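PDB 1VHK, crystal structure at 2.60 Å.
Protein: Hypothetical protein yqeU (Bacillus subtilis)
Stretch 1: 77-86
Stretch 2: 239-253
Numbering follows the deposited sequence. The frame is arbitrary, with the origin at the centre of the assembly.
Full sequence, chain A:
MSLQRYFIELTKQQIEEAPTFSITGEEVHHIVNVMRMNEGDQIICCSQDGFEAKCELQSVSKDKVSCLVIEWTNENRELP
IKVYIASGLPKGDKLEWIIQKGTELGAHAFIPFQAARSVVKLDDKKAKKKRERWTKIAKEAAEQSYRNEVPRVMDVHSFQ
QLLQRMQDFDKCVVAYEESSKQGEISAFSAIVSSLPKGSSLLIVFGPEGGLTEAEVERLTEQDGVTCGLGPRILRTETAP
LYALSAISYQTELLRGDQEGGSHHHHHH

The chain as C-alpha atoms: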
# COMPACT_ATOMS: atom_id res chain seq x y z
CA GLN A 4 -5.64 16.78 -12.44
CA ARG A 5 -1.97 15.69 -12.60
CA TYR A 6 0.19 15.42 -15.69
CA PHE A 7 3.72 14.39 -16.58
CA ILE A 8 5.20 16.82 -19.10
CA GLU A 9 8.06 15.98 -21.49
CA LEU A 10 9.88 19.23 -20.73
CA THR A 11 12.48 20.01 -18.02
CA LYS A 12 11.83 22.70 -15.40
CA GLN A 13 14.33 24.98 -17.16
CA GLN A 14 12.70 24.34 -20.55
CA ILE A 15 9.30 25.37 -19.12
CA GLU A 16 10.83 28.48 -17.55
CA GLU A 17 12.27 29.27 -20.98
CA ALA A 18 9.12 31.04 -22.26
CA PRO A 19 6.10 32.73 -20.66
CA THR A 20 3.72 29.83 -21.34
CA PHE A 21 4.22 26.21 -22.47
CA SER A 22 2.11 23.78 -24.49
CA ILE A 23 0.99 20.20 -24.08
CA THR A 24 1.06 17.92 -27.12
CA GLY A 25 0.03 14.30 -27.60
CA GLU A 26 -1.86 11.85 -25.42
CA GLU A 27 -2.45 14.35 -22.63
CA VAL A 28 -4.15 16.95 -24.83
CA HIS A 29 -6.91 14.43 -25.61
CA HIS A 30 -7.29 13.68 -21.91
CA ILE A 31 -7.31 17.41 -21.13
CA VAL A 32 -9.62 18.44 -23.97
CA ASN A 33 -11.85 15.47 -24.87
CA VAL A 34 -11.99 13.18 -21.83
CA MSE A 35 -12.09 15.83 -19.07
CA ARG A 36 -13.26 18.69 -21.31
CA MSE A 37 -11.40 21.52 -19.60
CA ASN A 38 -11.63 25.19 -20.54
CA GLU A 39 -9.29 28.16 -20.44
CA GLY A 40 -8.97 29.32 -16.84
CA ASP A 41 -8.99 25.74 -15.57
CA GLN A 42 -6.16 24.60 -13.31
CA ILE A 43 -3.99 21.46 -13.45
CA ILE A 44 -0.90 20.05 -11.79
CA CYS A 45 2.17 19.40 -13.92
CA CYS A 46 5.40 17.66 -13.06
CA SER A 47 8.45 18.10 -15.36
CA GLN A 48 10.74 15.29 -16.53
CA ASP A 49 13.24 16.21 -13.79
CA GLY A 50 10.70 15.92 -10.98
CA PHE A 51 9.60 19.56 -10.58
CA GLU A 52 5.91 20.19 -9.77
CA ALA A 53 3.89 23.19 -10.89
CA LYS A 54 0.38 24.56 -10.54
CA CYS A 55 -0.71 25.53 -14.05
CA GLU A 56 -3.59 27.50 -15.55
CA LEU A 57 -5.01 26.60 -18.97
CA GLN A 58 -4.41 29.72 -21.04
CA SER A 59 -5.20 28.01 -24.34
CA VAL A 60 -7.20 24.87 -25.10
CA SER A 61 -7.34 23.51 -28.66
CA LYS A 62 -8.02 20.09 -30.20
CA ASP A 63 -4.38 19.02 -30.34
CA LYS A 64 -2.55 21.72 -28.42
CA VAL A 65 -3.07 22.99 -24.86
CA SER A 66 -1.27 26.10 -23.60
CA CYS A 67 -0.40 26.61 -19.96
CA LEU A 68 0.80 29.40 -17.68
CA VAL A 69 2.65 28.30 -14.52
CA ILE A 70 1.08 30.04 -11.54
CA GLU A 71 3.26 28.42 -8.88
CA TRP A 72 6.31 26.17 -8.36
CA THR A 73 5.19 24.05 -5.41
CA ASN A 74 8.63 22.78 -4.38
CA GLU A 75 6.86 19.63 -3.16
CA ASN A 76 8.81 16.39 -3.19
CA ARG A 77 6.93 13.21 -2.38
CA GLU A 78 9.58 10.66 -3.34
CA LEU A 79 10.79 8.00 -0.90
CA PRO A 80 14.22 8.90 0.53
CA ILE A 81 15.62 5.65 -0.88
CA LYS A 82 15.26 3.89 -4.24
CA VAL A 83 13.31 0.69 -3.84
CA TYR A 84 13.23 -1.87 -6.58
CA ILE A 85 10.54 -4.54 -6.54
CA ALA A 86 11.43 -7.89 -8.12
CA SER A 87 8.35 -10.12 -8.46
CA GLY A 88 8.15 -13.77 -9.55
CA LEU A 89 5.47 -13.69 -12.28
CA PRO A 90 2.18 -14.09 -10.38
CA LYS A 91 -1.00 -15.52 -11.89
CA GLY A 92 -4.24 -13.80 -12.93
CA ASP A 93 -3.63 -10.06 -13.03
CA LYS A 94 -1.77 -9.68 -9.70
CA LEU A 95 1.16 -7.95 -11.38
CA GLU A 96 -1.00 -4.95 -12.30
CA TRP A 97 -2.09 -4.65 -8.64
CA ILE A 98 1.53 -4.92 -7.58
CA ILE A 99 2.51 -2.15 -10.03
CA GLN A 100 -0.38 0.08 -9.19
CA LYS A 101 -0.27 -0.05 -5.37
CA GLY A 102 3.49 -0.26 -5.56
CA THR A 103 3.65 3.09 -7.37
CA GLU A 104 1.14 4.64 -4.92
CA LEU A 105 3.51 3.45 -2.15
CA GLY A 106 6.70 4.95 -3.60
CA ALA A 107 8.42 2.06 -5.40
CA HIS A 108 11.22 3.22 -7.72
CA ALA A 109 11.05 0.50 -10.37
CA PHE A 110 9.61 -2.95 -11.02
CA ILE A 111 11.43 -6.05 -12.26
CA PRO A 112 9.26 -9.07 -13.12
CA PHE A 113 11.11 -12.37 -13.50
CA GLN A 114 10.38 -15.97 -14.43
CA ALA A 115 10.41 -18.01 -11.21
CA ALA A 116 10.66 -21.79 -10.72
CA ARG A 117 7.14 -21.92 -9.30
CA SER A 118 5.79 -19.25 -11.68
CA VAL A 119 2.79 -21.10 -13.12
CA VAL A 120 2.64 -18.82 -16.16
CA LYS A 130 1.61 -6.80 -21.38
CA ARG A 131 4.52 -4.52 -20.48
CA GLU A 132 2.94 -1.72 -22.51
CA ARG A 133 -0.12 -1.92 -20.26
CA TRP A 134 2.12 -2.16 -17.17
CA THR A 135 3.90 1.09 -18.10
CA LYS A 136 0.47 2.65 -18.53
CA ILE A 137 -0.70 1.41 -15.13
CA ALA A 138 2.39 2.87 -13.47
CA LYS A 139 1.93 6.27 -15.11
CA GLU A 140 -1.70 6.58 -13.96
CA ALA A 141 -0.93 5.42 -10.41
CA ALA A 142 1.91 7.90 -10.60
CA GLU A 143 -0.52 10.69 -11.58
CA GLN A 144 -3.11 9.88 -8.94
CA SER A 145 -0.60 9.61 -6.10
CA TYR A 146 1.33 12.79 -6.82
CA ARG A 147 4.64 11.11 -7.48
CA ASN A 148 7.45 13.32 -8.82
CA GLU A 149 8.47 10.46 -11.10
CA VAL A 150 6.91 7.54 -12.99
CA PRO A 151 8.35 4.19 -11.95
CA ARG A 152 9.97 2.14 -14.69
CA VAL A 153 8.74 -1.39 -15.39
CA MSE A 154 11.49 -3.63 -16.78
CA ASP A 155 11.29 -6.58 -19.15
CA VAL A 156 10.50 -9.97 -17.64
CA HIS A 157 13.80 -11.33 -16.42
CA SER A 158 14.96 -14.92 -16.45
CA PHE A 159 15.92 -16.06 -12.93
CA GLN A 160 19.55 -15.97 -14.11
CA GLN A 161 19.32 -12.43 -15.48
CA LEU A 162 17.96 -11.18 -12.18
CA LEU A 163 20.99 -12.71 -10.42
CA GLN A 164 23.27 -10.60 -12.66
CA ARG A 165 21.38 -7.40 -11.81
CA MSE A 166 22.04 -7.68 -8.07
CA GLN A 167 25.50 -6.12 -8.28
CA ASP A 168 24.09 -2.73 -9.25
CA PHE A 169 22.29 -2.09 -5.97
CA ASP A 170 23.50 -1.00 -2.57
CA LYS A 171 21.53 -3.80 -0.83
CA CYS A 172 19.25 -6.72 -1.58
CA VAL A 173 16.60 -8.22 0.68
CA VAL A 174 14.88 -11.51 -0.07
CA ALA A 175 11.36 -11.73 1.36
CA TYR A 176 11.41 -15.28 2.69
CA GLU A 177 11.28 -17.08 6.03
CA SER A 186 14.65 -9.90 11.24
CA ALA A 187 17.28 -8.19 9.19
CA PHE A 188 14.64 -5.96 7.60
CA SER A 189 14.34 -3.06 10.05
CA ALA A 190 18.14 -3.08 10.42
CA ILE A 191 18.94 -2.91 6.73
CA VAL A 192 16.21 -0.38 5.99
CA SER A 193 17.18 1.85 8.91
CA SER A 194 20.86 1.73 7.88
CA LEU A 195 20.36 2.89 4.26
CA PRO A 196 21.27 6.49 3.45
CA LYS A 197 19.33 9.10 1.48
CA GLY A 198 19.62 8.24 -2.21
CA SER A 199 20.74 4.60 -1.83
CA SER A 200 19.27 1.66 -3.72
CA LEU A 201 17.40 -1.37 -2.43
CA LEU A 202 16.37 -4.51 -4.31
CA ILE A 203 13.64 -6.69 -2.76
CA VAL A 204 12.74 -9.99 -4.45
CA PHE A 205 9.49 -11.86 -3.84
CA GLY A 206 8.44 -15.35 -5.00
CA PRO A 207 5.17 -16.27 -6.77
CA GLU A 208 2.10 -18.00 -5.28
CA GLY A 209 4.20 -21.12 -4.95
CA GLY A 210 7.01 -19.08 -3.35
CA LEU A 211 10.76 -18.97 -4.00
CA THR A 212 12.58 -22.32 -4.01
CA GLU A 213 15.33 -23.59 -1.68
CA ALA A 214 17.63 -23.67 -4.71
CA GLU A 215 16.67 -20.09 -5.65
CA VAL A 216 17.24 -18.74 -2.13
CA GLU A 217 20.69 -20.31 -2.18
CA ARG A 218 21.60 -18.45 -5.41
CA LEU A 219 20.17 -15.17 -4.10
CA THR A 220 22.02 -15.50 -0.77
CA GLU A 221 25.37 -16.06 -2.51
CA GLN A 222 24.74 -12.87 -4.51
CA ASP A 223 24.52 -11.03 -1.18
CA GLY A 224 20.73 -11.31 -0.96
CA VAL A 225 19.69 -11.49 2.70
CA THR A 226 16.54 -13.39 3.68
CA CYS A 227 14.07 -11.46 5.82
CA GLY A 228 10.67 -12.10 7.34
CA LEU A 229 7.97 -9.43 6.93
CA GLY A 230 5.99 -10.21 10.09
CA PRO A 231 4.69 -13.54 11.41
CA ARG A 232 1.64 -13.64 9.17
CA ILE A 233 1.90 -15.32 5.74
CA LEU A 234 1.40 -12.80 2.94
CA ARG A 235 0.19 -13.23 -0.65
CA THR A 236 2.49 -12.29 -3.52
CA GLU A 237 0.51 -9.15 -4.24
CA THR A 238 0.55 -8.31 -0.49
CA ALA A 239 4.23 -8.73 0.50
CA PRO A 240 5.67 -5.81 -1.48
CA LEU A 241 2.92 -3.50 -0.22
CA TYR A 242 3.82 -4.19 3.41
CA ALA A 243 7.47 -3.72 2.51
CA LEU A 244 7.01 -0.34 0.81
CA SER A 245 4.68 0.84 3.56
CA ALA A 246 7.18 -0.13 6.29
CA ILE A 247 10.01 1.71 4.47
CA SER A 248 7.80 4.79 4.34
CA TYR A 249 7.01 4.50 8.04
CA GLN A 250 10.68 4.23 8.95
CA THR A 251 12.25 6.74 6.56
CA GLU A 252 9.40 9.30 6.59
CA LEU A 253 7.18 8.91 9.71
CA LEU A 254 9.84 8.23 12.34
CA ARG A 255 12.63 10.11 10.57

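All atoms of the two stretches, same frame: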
# COMPACT_ATOMS: atom_id res chain seq x y z
N ARG A 77 7.60 14.31 -3.09
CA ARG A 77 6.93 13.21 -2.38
C ARG A 77 7.59 11.88 -2.63
O ARG A 77 6.98 10.85 -2.38
CB ARG A 77 5.45 13.21 -2.72
CG ARG A 77 4.74 14.51 -2.40
CD ARG A 77 3.29 14.50 -2.84
NE ARG A 77 2.58 15.75 -2.58
CZ ARG A 77 2.53 16.80 -3.37
NH1 ARG A 77 3.16 16.81 -4.53
NH2 ARG A 77 1.82 17.88 -2.99
N GLU A 78 8.86 11.91 -3.05
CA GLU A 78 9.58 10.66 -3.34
C GLU A 78 10.17 10.03 -2.09
O GLU A 78 10.50 10.71 -1.12
CB GLU A 78 10.63 10.89 -4.41
CG GLU A 78 10.10 11.12 -5.82
CD GLU A 78 9.19 10.07 -6.40
OE1 GLU A 78 9.48 8.84 -6.36
OE2 GLU A 78 8.12 10.43 -6.94
N LEU A 79 10.15 8.69 -2.03
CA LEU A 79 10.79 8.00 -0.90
C LEU A 79 12.26 8.45 -0.81
O LEU A 79 12.91 8.53 -1.86
CB LEU A 79 10.81 6.50 -1.10
CG LEU A 79 9.69 5.61 -0.66
CD1 LEU A 79 10.08 4.14 -0.87
CD2 LEU A 79 9.24 5.88 0.76
N PRO A 80 12.81 8.52 0.38
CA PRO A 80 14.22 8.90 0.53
C PRO A 80 15.14 7.87 -0.08
O PRO A 80 16.29 8.20 -0.34
CB PRO A 80 14.46 9.00 2.01
CG PRO A 80 13.21 8.59 2.68
CD PRO A 80 12.15 8.38 1.67
N ILE A 81 14.71 6.62 -0.27
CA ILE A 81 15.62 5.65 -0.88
C ILE A 81 14.95 4.99 -2.08
O ILE A 81 13.72 4.88 -2.07
CB ILE A 81 16.07 4.55 0.10
CG1 ILE A 81 14.99 3.50 0.26
CG2 ILE A 81 16.46 5.12 1.46
CD1 ILE A 81 15.37 2.30 1.09
N LYS A 82 15.75 4.53 -3.03
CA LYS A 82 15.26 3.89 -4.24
C LYS A 82 14.92 2.44 -4.04
O LYS A 82 15.79 1.58 -3.83
CB LYS A 82 16.33 4.01 -5.35
CG LYS A 82 16.55 5.48 -5.73
CD LYS A 82 17.37 5.63 -6.99
CE LYS A 82 17.46 7.12 -7.38
NZ LYS A 82 17.90 7.29 -8.80
N VAL A 83 13.60 2.11 -4.07
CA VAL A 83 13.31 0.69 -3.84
C VAL A 83 12.80 0.03 -5.09
O VAL A 83 12.09 0.61 -5.92
CB VAL A 83 12.66 0.33 -2.53
CG1 VAL A 83 12.19 1.51 -1.71
CG2 VAL A 83 11.59 -0.74 -2.64
N TYR A 84 13.52 -1.06 -5.43
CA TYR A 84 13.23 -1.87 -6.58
C TYR A 84 12.50 -3.16 -6.19
O TYR A 84 13.00 -3.95 -5.40
CB TYR A 84 14.51 -2.27 -7.31
CG TYR A 84 15.19 -1.14 -8.03
CD1 TYR A 84 15.31 -1.15 -9.42
CD2 TYR A 84 15.74 -0.08 -7.34
CE1 TYR A 84 15.98 -0.14 -10.08
CE2 TYR A 84 16.41 0.94 -7.97
CZ TYR A 84 16.52 0.90 -9.35
OH TYR A 84 17.20 1.91 -9.98
N ILE A 85 11.35 -3.37 -6.81
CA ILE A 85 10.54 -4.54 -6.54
C ILE A 85 10.77 -5.62 -7.60
O ILE A 85 10.43 -5.43 -8.77
CB ILE A 85 9.04 -4.19 -6.49
CG1 ILE A 85 8.79 -2.97 -5.62
CG2 ILE A 85 8.23 -5.38 -6.00
CD1 ILE A 85 9.35 -3.04 -4.22
N ALA A 86 11.32 -6.76 -7.20
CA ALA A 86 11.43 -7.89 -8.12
C ALA A 86 10.32 -8.90 -7.83
O ALA A 86 10.42 -9.55 -6.79
CB ALA A 86 12.79 -8.58 -7.97
N ALA A 239 2.88 -8.88 -0.02
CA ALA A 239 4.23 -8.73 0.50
C ALA A 239 4.94 -7.44 0.18
O ALA A 239 5.46 -6.77 1.07
CB ALA A 239 5.12 -9.90 0.08
N PRO A 240 5.03 -7.04 -1.08
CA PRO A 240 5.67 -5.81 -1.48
C PRO A 240 4.99 -4.55 -0.95
O PRO A 240 5.62 -3.49 -0.84
CB PRO A 240 5.63 -5.81 -2.99
CG PRO A 240 5.07 -7.08 -3.43
CD PRO A 240 4.58 -7.84 -2.24
N LEU A 241 3.70 -4.63 -0.72
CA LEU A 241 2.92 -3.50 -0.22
C LEU A 241 3.29 -3.20 1.24
O LEU A 241 3.65 -2.08 1.55
CB LEU A 241 1.43 -3.84 -0.33
CG LEU A 241 0.72 -3.43 -1.61
CD1 LEU A 241 1.63 -3.47 -2.85
CD2 LEU A 241 -0.49 -4.33 -1.80
N TYR A 242 3.32 -4.26 2.04
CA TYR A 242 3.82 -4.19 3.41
C TYR A 242 5.23 -3.59 3.41
O TYR A 242 5.57 -2.64 4.14
CB TYR A 242 3.88 -5.62 3.96
CG TYR A 242 4.43 -5.77 5.34
CD1 TYR A 242 3.55 -6.01 6.40
CD2 TYR A 242 5.80 -5.70 5.63
CE1 TYR A 242 4.01 -6.16 7.69
CE2 TYR A 242 6.26 -5.83 6.92
CZ TYR A 242 5.37 -6.07 7.95
OH TYR A 242 5.80 -6.21 9.24
N ALA A 243 6.11 -4.22 2.60
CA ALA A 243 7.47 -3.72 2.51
C ALA A 243 7.56 -2.25 2.16
O ALA A 243 8.37 -1.54 2.77
CB ALA A 243 8.30 -4.53 1.51
N LEU A 244 6.81 -1.74 1.17
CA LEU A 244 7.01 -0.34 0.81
C LEU A 244 6.46 0.55 1.95
O LEU A 244 7.02 1.59 2.22
CB LEU A 244 6.42 0.08 -0.47
CG LEU A 244 6.98 0.01 -1.85
CD1 LEU A 244 8.48 -0.12 -1.89
CD2 LEU A 244 6.27 -1.05 -2.71
N SER A 245 5.34 0.13 2.50
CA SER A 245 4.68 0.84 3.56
C SER A 245 5.56 0.91 4.80
O SER A 245 5.71 2.02 5.33
CB SER A 245 3.31 0.20 3.90
OG SER A 245 2.48 0.25 2.73
N ALA A 246 6.23 -0.16 5.16
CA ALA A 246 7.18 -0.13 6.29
C ALA A 246 8.33 0.82 5.98
O ALA A 246 8.67 1.66 6.82
CB ALA A 246 7.67 -1.54 6.59
N ILE A 247 8.89 0.79 4.77
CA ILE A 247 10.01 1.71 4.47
C ILE A 247 9.58 3.15 4.66
O ILE A 247 10.29 4.01 5.21
CB ILE A 247 10.61 1.39 3.10
CG1 ILE A 247 11.49 0.16 3.18
CG2 ILE A 247 11.42 2.54 2.51
CD1 ILE A 247 11.46 -0.78 1.99
N SER A 248 8.36 3.46 4.19
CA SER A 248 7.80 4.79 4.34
C SER A 248 7.66 5.18 5.81
O SER A 248 8.04 6.30 6.20
CB SER A 248 6.45 4.92 3.65
OG SER A 248 5.77 6.10 4.05
N TYR A 249 7.21 4.22 6.62
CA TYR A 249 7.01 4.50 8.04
C TYR A 249 8.32 4.85 8.72
O TYR A 249 8.43 5.80 9.49
CB TYR A 249 6.33 3.31 8.69
CG TYR A 249 6.17 3.47 10.19
CD1 TYR A 249 5.14 4.22 10.74
CD2 TYR A 249 7.12 2.91 11.03
CE1 TYR A 249 5.03 4.39 12.10
CE2 TYR A 249 7.02 3.06 12.39
CZ TYR A 249 5.97 3.79 12.92
OH TYR A 249 5.89 3.88 14.30
N GLN A 250 9.36 4.07 8.42
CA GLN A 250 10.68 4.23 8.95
C GLN A 250 11.42 5.46 8.45
O GLN A 250 12.05 6.19 9.23
CB GLN A 250 11.53 2.98 8.63
CG GLN A 250 13.00 3.21 8.96
CD GLN A 250 13.25 3.08 10.46
OE1 GLN A 250 13.99 3.85 11.04
NE2 GLN A 250 12.67 2.08 11.10
N THR A 251 11.51 5.63 7.14
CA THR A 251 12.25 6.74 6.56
C THR A 251 11.47 8.04 6.51
O THR A 251 12.13 9.07 6.38
CB THR A 251 12.79 6.41 5.15
OG1 THR A 251 11.69 6.06 4.31
CG2 THR A 251 13.79 5.26 5.19
N GLU A 252 10.15 8.07 6.64
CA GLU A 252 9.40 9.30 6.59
C GLU A 252 8.55 9.64 7.81
O GLU A 252 8.23 10.83 8.00
CB GLU A 252 8.48 9.33 5.36
CG GLU A 252 9.10 8.84 4.07
CD GLU A 252 8.07 8.72 2.96
OE1 GLU A 252 8.30 9.30 1.88
OE2 GLU A 252 7.02 8.07 3.19
N LEU A 253 8.02 8.71 8.56
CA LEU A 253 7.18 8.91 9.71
C LEU A 253 7.92 8.98 11.02
O LEU A 253 7.46 9.64 11.98
CB LEU A 253 6.07 7.84 9.77
CG LEU A 253 4.68 8.33 9.32
CD1 LEU A 253 4.79 9.09 8.01
CD2 LEU A 253 3.69 7.19 9.18

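A helix can pack against an extended segment mainly through apolar side chains, with polar residues at the contact making hydrogen bonds within the helix or elsewhere in the structure. The contact between residues 77-86 and 239-253 of yqeU is an example. The strand, 82-86, and the helix run nearly antiparallel, at 172°, with their axes 10.3 Å apart at closest approach. No hydrogen bond links the two stretches, although together they bury 484 Å² of surface.

The apolar contacts follow the alternation of the extended chain. Ile 81, Val 83 and Ile 85 direct their CA-to-CB bonds toward the helix, whereas Tyr 84 points away. On the helix, Pro 240, Leu 244, Ile 247 and Thr 251 recur at intervals of three or four residues, the spacing that keeps side chains on one face. Because the directions oppose, the pairing runs backwards: Ile 85 meets the start of the helix, with its CG2 4.0 Å from CB of Pro 240, and also reaches Leu 244, CD1 to CD1, at 3.8 Å. The tightest of these apolar pairs is Val 83 CG2 to Leu 244 CD1, at 3.3 Å, closer than methyl groups usually approach; the chi1 of Val 83 (9°) lies between wells. Leu 244 sets out sideways, but the end of its side chain comes nearer the strand. Ile 247 serves as a shared partner: its CG2 lies 4.0 Å from Leu 79 CD1, 4.2 Å from Ile 81 CD1 and 4.4 Å from Val 83 CG1.

Before the strand begins, the loop continues the packing along the later helical turns. Pro 80 places its CG 3.3 Å from CB of Thr 251, a close van der Waals contact, and its CD 3.9 Å from CG of Glu 252. Leu 79 CD2 lies 4.0 Å from CA of Ser 248 and 3.7 Å from OE1 of Glu 252, so a methyl group borders a carboxylate without any polar bond between them.

The polar side chains at the contact have partners of their own, most of them within the helix; Glu 252 OE1 is bonded elsewhere in the structure. Thr 251 OG1 donates to the backbone O of Ile 247 at 2.6 Å, turning its hydroxyl back onto the preceding turn. Ser 248 OG donates to Glu 252 OE2 at 2.5 Å, a very short bond that ties together two residues one turn apart. Farther from the strand, Ser 245, whose CA-to-CB bond points away, donates from OG to the O of Leu 241 at 2.9 Å.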